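Local coordinates for DUF4848 domain-containing protein (Bacteroides thetaiotaomicron, PDB 4LB8) that is of unknown function but belongs to the DUF4848 family and is made with a signal sequence, consistent with export, probably as a lipoprotein, at residues 215-220 with 269-274; 161-166 with 280-285; 169-174 with 182-187; 194-199 with 211-216. All blocks are in the same frame, centred on the assembly; numbering follows the deposited sequence.

In the fold
Following the chain from the N terminus, residues 161-166 open contact 2, the widest loop, which closes only when 280-285 returns; the other three contacts are nested within it. Contact 3 comes first, joining 169-174 to 182-187 as a beta hairpin. The next strand along carries 194-199, which meets 211-216 in contact 4, where the larger antiparallel sheet lies against the four-stranded antiparallel sheet that holds 213-220 and 268-275. Contact 1 begins on the strand where contact 4 ends, sharing Ala215 and Lys216, and pairs it with 269-274. Ile271 and Ile273 of contact 1 pack on contact 3, and contact 2 ties together 161-163 and 284-289, outermost in these sheets within this chain, beside the second subunit.

Contact 1 of 4, residues 215-220 with 269-274; sequences AKVNLR and GTIEIW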
loop_
_atom_site.group_PDB
_atom_site.type_symbol
_atom_site.label_atom_id
_atom_site.label_comp_id
_atom_site.label_asym_id
_atom_site.label_seq_id
_atom_site.Cartn_x
_atom_site.Cartn_y
_atom_site.Cartn_z
ATOM N N ALA A 215 -2.235 -13.950 -14.761
ATOM C CA ALA A 215 -0.828 -13.650 -14.617
ATOM C C ALA A 215 -0.204 -13.380 -15.965
ATOM O O ALA A 215 -0.710 -13.829 -17.002
ATOM C CB ALA A 215 -0.116 -14.808 -13.926
ATOM N N LYS A 216 0.866 -12.593 -15.928
ATOM C CA LYS A 216 1.753 -12.207 -17.012
ATOM C C LYS A 216 3.172 -12.543 -16.536
ATOM O O LYS A 216 3.691 -11.944 -15.589
ATOM C CB LYS A 216 1.578 -10.722 -17.355
ATOM C CG LYS A 216 0.563 -10.462 -18.460
ATOM C CD LYS A 216 0.241 -8.963 -18.613
ATOM C CE LYS A 216 1.277 -8.182 -19.410
ATOM N NZ LYS A 216 1.269 -6.726 -19.074
ATOM N N VAL A 217 3.754 -13.561 -17.137
ATOM C CA VAL A 217 5.048 -14.120 -16.745
ATOM C C VAL A 217 6.078 -13.875 -17.855
ATOM O O VAL A 217 5.814 -14.161 -19.028
ATOM C CB VAL A 217 4.847 -15.647 -16.465
ATOM C CG1 VAL A 217 6.148 -16.339 -16.050
ATOM C CG2 VAL A 217 3.733 -15.895 -15.445
ATOM N N ASN A 218 7.245 -13.337 -17.491
ATOM C CA ASN A 218 8.336 -13.152 -18.462
ATOM C C ASN A 218 9.618 -13.563 -17.773
ATOM O O ASN A 218 10.177 -12.762 -17.020
ATOM C CB ASN A 218 8.406 -11.718 -19.010
ATOM C CG ASN A 218 9.407 -11.534 -20.125
ATOM O OD1 ASN A 218 9.890 -12.478 -20.756
ATOM N ND2 ASN A 218 9.753 -10.300 -20.387
ATOM N N LEU A 219 10.043 -14.820 -17.978
ATOM C CA LEU A 219 11.206 -15.362 -17.277
ATOM C C LEU A 219 12.280 -15.921 -18.187
ATOM O O LEU A 219 11.973 -16.557 -19.195
ATOM C CB LEU A 219 10.789 -16.483 -16.292
ATOM C CG LEU A 219 9.782 -16.141 -15.192
ATOM C CD1 LEU A 219 9.449 -17.377 -14.354
ATOM C CD2 LEU A 219 10.278 -15.023 -14.320
ATOM N N ARG A 220 13.546 -15.736 -17.770
ATOM C CA ARG A 220 14.735 -16.265 -18.448
ATOM C C ARG A 220 15.175 -17.556 -17.774
ATOM O O ARG A 220 15.091 -17.656 -16.550
ATOM C CB ARG A 220 15.882 -15.243 -18.454
ATOM C CG ARG A 220 15.883 -14.341 -19.680
ATOM C CD ARG A 220 16.559 -12.994 -19.437
ATOM N NE ARG A 220 16.459 -12.473 -18.057
ATOM C CZ ARG A 220 15.462 -11.728 -17.569
ATOM N NH1 ARG A 220 14.406 -11.438 -18.324
ATOM N NH2 ARG A 220 15.503 -11.291 -16.315
ATOM N N GLY A 269 13.504 -12.680 -14.087
ATOM C CA GLY A 269 12.450 -12.030 -14.846
ATOM C C GLY A 269 11.427 -11.374 -13.948
ATOM O O GLY A 269 11.725 -11.034 -12.794
ATOM N N THR A 270 10.208 -11.187 -14.481
ATOM C CA THR A 270 9.090 -10.556 -13.762
ATOM C C THR A 270 7.785 -11.385 -13.812
ATOM O O THR A 270 7.562 -12.184 -14.732
ATOM C CB THR A 270 8.805 -9.143 -14.328
ATOM O OG1 THR A 270 8.336 -9.202 -15.691
ATOM C CG2 THR A 270 9.995 -8.197 -14.190
ATOM N N ILE A 271 6.930 -11.164 -12.812
ATOM C CA ILE A 271 5.573 -11.709 -12.716
ATOM C C ILE A 271 4.618 -10.563 -12.341
ATOM O O ILE A 271 5.004 -9.624 -11.615
ATOM C CB ILE A 271 5.415 -12.919 -11.763
ATOM C CG1 ILE A 271 5.963 -12.606 -10.337
ATOM C CG2 ILE A 271 6.037 -14.181 -12.393
ATOM C CD1 ILE A 271 5.374 -13.424 -9.158
ATOM N N GLU A 272 3.393 -10.641 -12.884
ATOM C CA GLU A 272 2.262 -9.745 -12.642
ATOM C C GLU A 272 1.048 -10.613 -12.346
ATOM O O GLU A 272 0.811 -11.588 -13.075
ATOM C CB GLU A 272 1.990 -8.837 -13.850
ATOM C CG GLU A 272 3.087 -7.839 -14.146
ATOM C CD GLU A 272 2.976 -7.240 -15.529
ATOM O OE1 GLU A 272 1.838 -6.932 -15.948
ATOM O OE2 GLU A 272 4.018 -7.097 -16.205
ATOM N N ILE A 273 0.287 -10.269 -11.276
ATOM C CA ILE A 273 -0.882 -11.028 -10.816
ATOM C C ILE A 273 -2.078 -10.108 -10.559
ATOM O O ILE A 273 -1.944 -9.073 -9.890
ATOM C CB ILE A 273 -0.520 -11.868 -9.530
ATOM C CG1 ILE A 273 -1.626 -12.869 -9.085
ATOM C CG2 ILE A 273 -0.093 -10.986 -8.354
ATOM C CD1 ILE A 273 -1.842 -14.163 -10.004
ATOM N N TRP A 274 -3.255 -10.531 -11.053
ATOM C CA TRP A 274 -4.561 -9.925 -10.791
ATOM C C TRP A 274 -5.616 -11.060 -10.814
ATOM O O TRP A 274 -5.239 -12.222 -10.946
ATOM C CB TRP A 274 -4.893 -8.731 -11.714
ATOM C CG TRP A 274 -5.165 -9.067 -13.157
ATOM C CD1 TRP A 274 -6.382 -9.134 -13.769
ATOM C CD2 TRP A 274 -4.186 -9.297 -14.183
ATOM N NE1 TRP A 274 -6.229 -9.464 -15.097
ATOM C CE2 TRP A 274 -4.890 -9.543 -15.386
ATOM C CE3 TRP A 274 -2.773 -9.342 -14.201
ATOM C CZ2 TRP A 274 -4.237 -9.869 -16.584
ATOM C CZ3 TRP A 274 -2.128 -9.613 -15.405
ATOM C CH2 TRP A 274 -2.859 -9.880 -16.573
HETATM O O HOH W 1 5.740 -9.972 -16.350
#
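Glu272 OE1 is gripped by two positive side chains: Lys216 NZ, 3.2 Å from it on the syn side and 19° out of the carboxylate plane, and Arg283, whose NE makes a second salt bridge to the same oxygen. Lys216 and Glu272 belong to an antiparallel ladder in which strand 213-220 runs beside strand 268-275, the two inner strands of a four-stranded sheet. Lys216 with Glu272 and Asn218 with Thr270 are its hydrogen-bonded pairs; the straightest link goes from Asn218 N to Thr270 O, 3.0 Å at 171°. The lysine bends where chi3 is 80°, and it passes obliquely by the glutamate. Its CD is 3.8 Å from Trp274 CH2, while CG sits in the indole plane at the ring's edge. NZ also bonds Tyr280 OH; the nearby carboxylate would probably favour the charged form of the lysine. The reverse face is apolar: Val217 CG2 and Ile271 CG2 lie side by side 4.2 Å apart, and Ile271 and Ile273 pack on Leu183 of the facing sheet. At the far end Leu219 CD2 comes within 3.7 Å of Gly269 CA, where any CB would run into Asn218 O. On the lysine face, water 1 hydrogen-bonds to Lys216 O and lies 2.8 Å from Thr270 OG1.

Contact 2 of 4, residues 161-166 with 280-285; sequences SSVSDL and YDQRGF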
loop_
_atom_site.group_PDB
_atom_site.type_symbol
_atom_site.label_atom_id
_atom_site.label_comp_id
_atom_site.label_asym_id
_atom_site.label_seq_id
_atom_site.Cartn_x
_atom_site.Cartn_y
_atom_site.Cartn_z
ATOM N N SER A 161 -5.330 -0.212 0.869
ATOM C CA SER A 161 -4.833 -0.820 -0.348
ATOM C C SER A 161 -3.304 -0.858 -0.348
ATOM O O SER A 161 -2.689 0.108 0.125
ATOM C CB SER A 161 -5.349 -0.028 -1.543
ATOM O OG SER A 161 -5.187 -0.789 -2.727
ATOM N N SER A 162 -2.702 -1.981 -0.866
ATOM C CA SER A 162 -1.255 -2.228 -1.047
ATOM C C SER A 162 -1.033 -3.159 -2.226
ATOM O O SER A 162 -1.653 -4.230 -2.313
ATOM C CB SER A 162 -0.603 -2.814 0.197
ATOM O OG SER A 162 -0.435 -1.802 1.170
ATOM N N VAL A 163 -0.160 -2.732 -3.145
ATOM C CA VAL A 163 0.161 -3.439 -4.370
ATOM C C VAL A 163 1.681 -3.492 -4.450
ATOM O O VAL A 163 2.329 -2.461 -4.238
ATOM C CB VAL A 163 -0.503 -2.753 -5.597
ATOM C CG1 VAL A 163 -0.166 -3.463 -6.903
ATOM C CG2 VAL A 163 -2.013 -2.646 -5.422
ATOM N N SER A 164 2.253 -4.701 -4.674
ATOM C CA SER A 164 3.700 -4.891 -4.711
ATOM C C SER A 164 4.296 -4.345 -5.996
ATOM O O SER A 164 3.621 -4.355 -7.024
ATOM C CB SER A 164 4.052 -6.366 -4.558
ATOM O OG SER A 164 3.579 -7.181 -5.623
ATOM N N ASP A 165 5.558 -3.875 -5.944
ATOM C CA ASP A 165 6.272 -3.376 -7.129
ATOM C C ASP A 165 7.433 -4.312 -7.467
ATOM O O ASP A 165 7.685 -5.248 -6.717
ATOM C CB ASP A 165 6.761 -1.926 -6.925
ATOM C CG ASP A 165 7.758 -1.663 -5.813
ATOM O OD1 ASP A 165 8.214 -2.649 -5.165
ATOM O OD2 ASP A 165 8.068 -0.477 -5.569
ATOM N N LEU A 166 8.182 -4.035 -8.556
ATOM C CA LEU A 166 9.312 -4.865 -9.005
ATOM C C LEU A 166 10.434 -5.056 -7.982
ATOM O O LEU A 166 11.315 -5.871 -8.229
ATOM C CB LEU A 166 9.902 -4.353 -10.315
ATOM C CG LEU A 166 9.005 -4.571 -11.515
ATOM C CD1 LEU A 166 9.606 -3.977 -12.746
ATOM C CD2 LEU A 166 8.707 -6.050 -11.713
ATOM N N TYR A 280 -6.983 -5.514 -13.596
ATOM C CA TYR A 280 -5.667 -5.456 -14.256
ATOM C C TYR A 280 -4.883 -4.191 -13.851
ATOM O O TYR A 280 -3.707 -4.279 -13.517
ATOM C CB TYR A 280 -5.834 -5.555 -15.792
ATOM C CG TYR A 280 -4.562 -5.344 -16.586
ATOM C CD1 TYR A 280 -3.635 -6.372 -16.747
ATOM C CD2 TYR A 280 -4.302 -4.129 -17.210
ATOM C CE1 TYR A 280 -2.466 -6.183 -17.488
ATOM C CE2 TYR A 280 -3.148 -3.934 -17.967
ATOM C CZ TYR A 280 -2.230 -4.962 -18.100
ATOM O OH TYR A 280 -1.082 -4.739 -18.821
ATOM N N ASP A 281 -5.547 -3.045 -13.813
ATOM C CA ASP A 281 -4.980 -1.758 -13.398
ATOM C C ASP A 281 -4.268 -1.868 -12.039
ATOM O O ASP A 281 -3.201 -1.274 -11.827
ATOM C CB ASP A 281 -6.148 -0.748 -13.326
ATOM C CG ASP A 281 -5.903 0.531 -12.587
ATOM O OD1 ASP A 281 -5.321 1.454 -13.189
ATOM O OD2 ASP A 281 -6.373 0.646 -11.432
ATOM N N GLN A 282 -4.864 -2.634 -11.127
ATOM C CA GLN A 282 -4.373 -2.791 -9.771
ATOM C C GLN A 282 -3.526 -4.071 -9.592
ATOM O O GLN A 282 -3.229 -4.455 -8.447
ATOM C CB GLN A 282 -5.563 -2.761 -8.800
ATOM C CG GLN A 282 -6.150 -1.351 -8.581
ATOM C CD GLN A 282 -5.120 -0.319 -8.129
ATOM O OE1 GLN A 282 -4.925 0.731 -8.750
ATOM N NE2 GLN A 282 -4.428 -0.587 -7.045
ATOM N N ARG A 283 -3.057 -4.683 -10.710
ATOM C CA ARG A 283 -2.226 -5.891 -10.640
ATOM C C ARG A 283 -0.915 -5.659 -9.894
ATOM O O ARG A 283 -0.288 -4.610 -10.043
ATOM C CB ARG A 283 -1.946 -6.472 -12.039
ATOM C CG ARG A 283 -0.852 -5.778 -12.822
ATOM C CD ARG A 283 -0.979 -6.055 -14.296
ATOM N NE ARG A 283 -0.146 -5.169 -15.110
ATOM C CZ ARG A 283 -0.405 -3.887 -15.365
ATOM N NH1 ARG A 283 -1.481 -3.301 -14.849
ATOM N NH2 ARG A 283 0.419 -3.179 -16.127
ATOM N N GLY A 284 -0.543 -6.648 -9.087
ATOM C CA GLY A 284 0.698 -6.696 -8.326
ATOM C C GLY A 284 1.851 -7.219 -9.150
ATOM O O GLY A 284 1.669 -8.112 -9.967
ATOM N N PHE A 285 3.049 -6.667 -8.923
ATOM C CA PHE A 285 4.320 -6.960 -9.601
ATOM C C PHE A 285 5.337 -7.608 -8.664
ATOM O O PHE A 285 5.221 -7.504 -7.442
ATOM C CB PHE A 285 4.921 -5.634 -10.129
ATOM C CG PHE A 285 4.270 -5.030 -11.359
ATOM C CD1 PHE A 285 2.979 -4.494 -11.299
ATOM C CD2 PHE A 285 4.952 -4.975 -12.570
ATOM C CE1 PHE A 285 2.365 -3.955 -12.440
ATOM C CE2 PHE A 285 4.356 -4.399 -13.699
ATOM C CZ PHE A 285 3.072 -3.878 -13.620
#
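Phe285 N donates to Ser164 O over 3.0 Å at 164°, the amide standing above the carbonyl plane of its acceptor. The same serine returns a bond from OG to Phe285 O, modelled so short that its exact length is doubtful; OG also accepts a hydrogen bond from Tyr173 N of the adjacent strand. With chi1 at 64°, OG is turned toward both partners. Within 280-285, Arg283 NH1 reaches Tyr280 O at 2.8 Å in the guanidinium plane, and Arg283 N meets that oxygen from the opposite face of its carbonyl. The guanidinium lies between two rings, which limit how far it can turn: Tyr280 CZ lies over its centre, and Phe285 CE1 is 3.8 Å above the other face toward the rim. Packing follows along the strand end. Val163 CG1 touches Arg283 O at 3.3 Å, and its CG2 is 3.6 Å from Gln282 NE2, the two side chains crossing at about a right angle. That amide nitrogen hydrogen-bonds Gln176. Leu166 CD2 closes the outer end, in the plane of the Phe285 ring at its edge, 4.0 Å from CD2 of that ring. The arrangement joins strands outermost in their sheets within this chain, 161-163 and 284-289; the first sheet runs on into the second subunit, where residues 161-163 pair in an antiparallel beta ladder across the dimer interface.

Contact 3 of 4, residues 169-174 with 182-187; sequences INEAYS and GLYLSV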
loop_
_atom_site.group_PDB
_atom_site.type_symbol
_atom_site.label_atom_id
_atom_site.label_comp_id
_atom_site.label_asym_id
_atom_site.label_seq_id
_atom_site.Cartn_x
_atom_site.Cartn_y
_atom_site.Cartn_z
ATOM N N ILE A 169 10.628 -9.449 -4.300
ATOM C CA ILE A 169 11.270 -10.619 -4.909
ATOM C C ILE A 169 10.400 -11.879 -4.725
ATOM O O ILE A 169 9.965 -12.183 -3.615
ATOM C CB ILE A 169 12.714 -10.793 -4.347
ATOM C CG1 ILE A 169 13.527 -9.469 -4.411
ATOM C CG2 ILE A 169 13.484 -11.937 -5.023
ATOM C CD1 ILE A 169 13.835 -8.833 -5.845
ATOM N N ASN A 170 10.116 -12.579 -5.842
ATOM C CA ASN A 170 9.361 -13.853 -5.926
ATOM C C ASN A 170 7.926 -13.819 -5.280
ATOM O O ASN A 170 7.285 -14.865 -5.166
ATOM C CB ASN A 170 10.196 -14.985 -5.282
ATOM C CG ASN A 170 11.551 -15.175 -5.898
ATOM O OD1 ASN A 170 11.770 -14.940 -7.087
ATOM N ND2 ASN A 170 12.484 -15.639 -5.108
ATOM N N GLU A 171 7.446 -12.635 -4.842
ATOM C CA GLU A 171 6.136 -12.490 -4.201
ATOM C C GLU A 171 5.399 -11.324 -4.804
ATOM O O GLU A 171 5.831 -10.201 -4.641
ATOM C CB GLU A 171 6.270 -12.288 -2.674
ATOM C CG GLU A 171 7.174 -13.307 -2.002
ATOM C CD GLU A 171 7.411 -13.216 -0.507
ATOM O OE1 GLU A 171 7.203 -12.126 0.080
ATOM O OE2 GLU A 171 7.851 -14.239 0.069
ATOM N N ALA A 172 4.308 -11.572 -5.509
ATOM C CA ALA A 172 3.522 -10.481 -6.077
ATOM C C ALA A 172 2.161 -10.507 -5.458
ATOM O O ALA A 172 1.602 -11.592 -5.254
ATOM C CB ALA A 172 3.436 -10.595 -7.588
ATOM N N TYR A 173 1.648 -9.327 -5.074
ATOM C CA TYR A 173 0.348 -9.239 -4.437
ATOM C C TYR A 173 -0.365 -7.960 -4.807
ATOM O O TYR A 173 0.241 -6.994 -5.271
ATOM C CB TYR A 173 0.468 -9.358 -2.885
ATOM C CG TYR A 173 1.308 -8.277 -2.229
ATOM C CD1 TYR A 173 0.755 -7.041 -1.889
ATOM C CD2 TYR A 173 2.660 -8.486 -1.950
ATOM C CE1 TYR A 173 1.531 -6.027 -1.322
ATOM C CE2 TYR A 173 3.444 -7.486 -1.358
ATOM C CZ TYR A 173 2.878 -6.251 -1.060
ATOM O OH TYR A 173 3.656 -5.250 -0.508
ATOM N N SER A 174 -1.673 -7.947 -4.524
ATOM C CA SER A 174 -2.536 -6.796 -4.631
ATOM C C SER A 174 -3.635 -6.951 -3.603
ATOM O O SER A 174 -4.448 -7.863 -3.716
ATOM C CB SER A 174 -3.078 -6.640 -6.038
ATOM O OG SER A 174 -3.656 -5.356 -6.191
ATOM N N GLY A 182 -2.504 -12.976 -4.661
ATOM C CA GLY A 182 -1.069 -13.188 -4.578
ATOM C C GLY A 182 -0.560 -14.312 -5.460
ATOM O O GLY A 182 -1.310 -15.221 -5.821
ATOM N N LEU A 183 0.723 -14.214 -5.831
ATOM C CA LEU A 183 1.493 -15.208 -6.560
ATOM C C LEU A 183 2.872 -15.278 -5.887
ATOM O O LEU A 183 3.658 -14.321 -5.950
ATOM C CB LEU A 183 1.585 -14.916 -8.065
ATOM C CG LEU A 183 2.345 -15.955 -8.925
ATOM C CD1 LEU A 183 1.812 -17.349 -8.743
ATOM C CD2 LEU A 183 2.321 -15.550 -10.378
ATOM N N TYR A 184 3.111 -16.400 -5.183
ATOM C CA TYR A 184 4.310 -16.665 -4.411
ATOM C C TYR A 184 5.071 -17.802 -5.074
ATOM O O TYR A 184 4.477 -18.837 -5.371
ATOM C CB TYR A 184 3.944 -16.949 -2.924
ATOM C CG TYR A 184 3.239 -15.754 -2.308
ATOM C CD1 TYR A 184 3.968 -14.698 -1.756
ATOM C CD2 TYR A 184 1.852 -15.599 -2.418
ATOM C CE1 TYR A 184 3.339 -13.529 -1.315
ATOM C CE2 TYR A 184 1.215 -14.432 -1.983
ATOM C CZ TYR A 184 1.962 -13.404 -1.427
ATOM O OH TYR A 184 1.349 -12.272 -0.953
ATOM N N LEU A 185 6.381 -17.579 -5.348
ATOM C CA LEU A 185 7.274 -18.548 -5.987
ATOM C C LEU A 185 8.408 -18.976 -5.093
ATOM O O LEU A 185 8.987 -18.156 -4.370
ATOM C CB LEU A 185 7.869 -18.006 -7.300
ATOM C CG LEU A 185 6.896 -17.581 -8.406
ATOM C CD1 LEU A 185 7.670 -17.101 -9.598
ATOM C CD2 LEU A 185 5.904 -18.702 -8.781
ATOM N N SER A 186 8.748 -20.268 -5.171
ATOM C CA SER A 186 9.852 -20.901 -4.442
ATOM C C SER A 186 10.429 -22.002 -5.329
ATOM O O SER A 186 9.812 -22.333 -6.340
ATOM C CB SER A 186 9.414 -21.419 -3.068
ATOM O OG SER A 186 8.427 -22.439 -3.103
ATOM N N VAL A 187 11.631 -22.510 -5.023
ATOM C CA VAL A 187 12.247 -23.530 -5.883
ATOM C C VAL A 187 12.934 -24.602 -5.036
ATOM O O VAL A 187 13.696 -24.283 -4.114
ATOM C CB VAL A 187 13.203 -22.909 -6.965
ATOM C CG1 VAL A 187 14.405 -22.184 -6.341
ATOM C CG2 VAL A 187 13.632 -23.937 -8.012
HETATM O O HOH W 2 7.198 -16.878 -2.100
#
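Gly182 faces Tyr173 in a non-hydrogen-bonded pair and sets its CA 3.2 Å from Ala172 O; a CB here would strike Tyr184 CE2. Leu183 forms the hydrogen-bonded pair with Ala172: Leu183 N reaches Ala172 O at 2.8 Å, and Ala172 N returns to Leu183 O at 174°, almost straight. Tyr184 carries the side-chain contact. Its chi1 of -60° sets CG beside the backbone N, and the ring slants over to bring CD1 3.5 Å from Glu171 CB, with Glu171 CD in plane at the ring edge. Tyr184 OH ends 3.6 Å from Tyr173 CB, and Arg151 of the second subunit makes a cation-pi contact with the ring. An alanine in place of Tyr184 would probably leave the Glu171 chain without the ring beside it, Tyr173 CB without the hydroxyl, and that arginine without its pi partner. Leu185 N then bonds Asn170 O at 2.9 Å, nearly along the C=O axis, while Leu185 O accepts a hydrogen bond from water 2. Ser186 OG turns instead to Val119 O of the second subunit. The hairpin lies between strands 161-163 and 191-201 of its sheet, with Ala172 packed on Ile271 and Ile273 of strand 268-275 in the facing sheet.

Contact 4 of 4, residues 194-199 with 211-216; sequences ANFTSQ and TTYHAK
Phe196 CB stands 3.9 Å over the centre of the Tyr213 ring, 6° off its normal, a CH-pi contact. Thr211 CG2 touches the opposite face 3.6 Å above the ring plane, displaced toward the rim, so the phenol is held between a methylene and a methyl. Thr197 O approaches the edge in plane, 3.5 Å from Tyr213 CE2. The phenylalanine ring itself is oblique to the tyrosine, its CD2 lying 3.9 Å from Tyr213 CB. At the far end of the phenol, Ser198 OG gives Tyr213 OH a weak hydrogen bond of 3.4 Å; the stronger partner of this hydroxyl is Gly252 O. An alanine in place of Tyr213 would probably open a gap between Phe196 CB and Thr211 CG2 and leave Gly252 O without its phenolic mate. Farther out, Thr248 OG1 binds Tyr213 N and helps to place the tyrosine backbone. Phe196 is backed by Leu183 and Val255 of its own sheet and by Ile273 of the other. No backbone bond joins the segments: strand 194-199 crosses strand 213-216 at 133° with their axes 9.1 Å apart, the face-to-face packing of two beta sheets, here through Phe196, Tyr213 and the aliphatic side chains around them.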
loop_
_atom_site.group_PDB
_atom_site.type_symbol
_atom_site.label_atom_id
_atom_site.label_comp_id
_atom_site.label_asym_id
_atom_site.label_seq_id
_atom_site.Cartn_x
_atom_site.Cartn_y
_atom_site.Cartn_z
ATOM N N ALA A 194 4.460 -22.765 -7.159
ATOM C CA ALA A 194 3.687 -21.529 -7.161
ATOM C C ALA A 194 2.518 -21.662 -6.225
ATOM O O ALA A 194 1.917 -22.741 -6.135
ATOM C CB ALA A 194 3.186 -21.205 -8.566
ATOM N N ASN A 195 2.202 -20.578 -5.535
ATOM C CA ASN A 195 1.062 -20.463 -4.651
ATOM C C ASN A 195 0.235 -19.244 -5.116
ATOM O O ASN A 195 0.736 -18.123 -5.142
ATOM C CB ASN A 195 1.505 -20.359 -3.173
ATOM C CG ASN A 195 0.417 -20.476 -2.112
ATOM O OD1 ASN A 195 0.632 -20.124 -0.952
ATOM N ND2 ASN A 195 -0.774 -20.943 -2.451
ATOM N N PHE A 196 -0.975 -19.519 -5.631
ATOM C CA PHE A 196 -1.970 -18.545 -6.078
ATOM C C PHE A 196 -2.935 -18.412 -4.941
ATOM O O PHE A 196 -3.461 -19.426 -4.476
ATOM C CB PHE A 196 -2.677 -18.996 -7.360
ATOM C CG PHE A 196 -1.862 -19.056 -8.628
ATOM C CD1 PHE A 196 -1.119 -20.186 -8.945
ATOM C CD2 PHE A 196 -1.922 -18.027 -9.561
ATOM C CE1 PHE A 196 -0.403 -20.265 -10.146
ATOM C CE2 PHE A 196 -1.205 -18.110 -10.774
ATOM C CZ PHE A 196 -0.455 -19.232 -11.058
ATOM N N THR A 197 -3.122 -17.179 -4.437
ATOM C CA THR A 197 -3.969 -16.925 -3.265
ATOM C C THR A 197 -5.029 -15.829 -3.509
ATOM O O THR A 197 -4.811 -14.901 -4.291
ATOM C CB THR A 197 -3.104 -16.550 -2.032
ATOM O OG1 THR A 197 -2.204 -15.504 -2.385
ATOM C CG2 THR A 197 -2.323 -17.731 -1.459
ATOM N N SER A 198 -6.177 -15.952 -2.826
ATOM C CA SER A 198 -7.236 -14.974 -2.924
ATOM C C SER A 198 -8.105 -15.010 -1.694
ATOM O O SER A 198 -8.481 -16.089 -1.200
ATOM C CB SER A 198 -8.076 -15.159 -4.185
ATOM O OG SER A 198 -9.085 -16.145 -4.036
ATOM N N GLN A 199 -8.433 -13.813 -1.210
ATOM C CA GLN A 199 -9.274 -13.615 -0.044
ATOM C C GLN A 199 -10.282 -12.495 -0.289
ATOM O O GLN A 199 -10.056 -11.633 -1.138
ATOM C CB GLN A 199 -8.418 -13.300 1.188
ATOM C CG GLN A 199 -7.529 -14.450 1.649
ATOM C CD GLN A 199 -6.916 -14.157 2.996
ATOM O OE1 GLN A 199 -6.211 -13.165 3.183
ATOM N NE2 GLN A 199 -7.204 -14.991 3.978
ATOM N N THR A 211 -11.907 -17.755 -7.073
ATOM C CA THR A 211 -11.746 -16.703 -8.097
ATOM C C THR A 211 -11.056 -17.258 -9.366
ATOM O O THR A 211 -10.658 -18.428 -9.407
ATOM C CB THR A 211 -10.962 -15.481 -7.526
ATOM O OG1 THR A 211 -11.196 -14.337 -8.351
ATOM C CG2 THR A 211 -9.459 -15.718 -7.442
ATOM N N THR A 212 -10.913 -16.408 -10.389
ATOM C CA THR A 212 -10.183 -16.703 -11.617
ATOM C C THR A 212 -8.879 -15.917 -11.517
ATOM O O THR A 212 -8.943 -14.729 -11.228
ATOM C CB THR A 212 -11.027 -16.335 -12.848
ATOM O OG1 THR A 212 -12.043 -17.327 -13.010
ATOM C CG2 THR A 212 -10.206 -16.257 -14.120
ATOM N N TYR A 213 -7.710 -16.573 -11.704
ATOM C CA TYR A 213 -6.413 -15.891 -11.634
ATOM C C TYR A 213 -5.912 -15.555 -13.020
ATOM O O TYR A 213 -6.193 -16.267 -13.995
ATOM C CB TYR A 213 -5.353 -16.701 -10.884
ATOM C CG TYR A 213 -5.764 -17.086 -9.487
ATOM C CD1 TYR A 213 -6.427 -18.288 -9.239
ATOM C CD2 TYR A 213 -5.471 -16.269 -8.407
ATOM C CE1 TYR A 213 -6.802 -18.650 -7.950
ATOM C CE2 TYR A 213 -5.843 -16.621 -7.116
ATOM C CZ TYR A 213 -6.510 -17.811 -6.890
ATOM O OH TYR A 213 -6.882 -18.139 -5.612
ATOM N N HIS A 214 -5.168 -14.443 -13.083
ATOM C CA HIS A 214 -4.593 -13.838 -14.277
ATOM C C HIS A 214 -3.163 -13.394 -13.993
ATOM O O HIS A 214 -2.904 -12.602 -13.087
ATOM C CB HIS A 214 -5.439 -12.649 -14.736
ATOM C CG HIS A 214 -6.873 -12.970 -15.022
ATOM N ND1 HIS A 214 -7.242 -13.722 -16.129
ATOM C CD2 HIS A 214 -7.988 -12.608 -14.348
ATOM C CE1 HIS A 214 -8.557 -13.811 -16.075
ATOM N NE2 HIS A 214 -9.055 -13.131 -15.039
ATOM N N ALA A 215 -2.235 -13.950 -14.761
ATOM C CA ALA A 215 -0.828 -13.650 -14.617
ATOM C C ALA A 215 -0.204 -13.380 -15.965
ATOM O O ALA A 215 -0.710 -13.829 -17.002
ATOM C CB ALA A 215 -0.116 -14.808 -13.926
ATOM N N LYS A 216 0.866 -12.593 -15.928
ATOM C CA LYS A 216 1.753 -12.207 -17.012
ATOM C C LYS A 216 3.172 -12.543 -16.536
ATOM O O LYS A 216 3.691 -11.944 -15.589
ATOM C CB LYS A 216 1.578 -10.722 -17.355
ATOM C CG LYS A 216 0.563 -10.462 -18.460
ATOM C CD LYS A 216 0.241 -8.963 -18.613
ATOM C CE LYS A 216 1.277 -8.182 -19.410
ATOM N NZ LYS A 216 1.269 -6.726 -19.074
#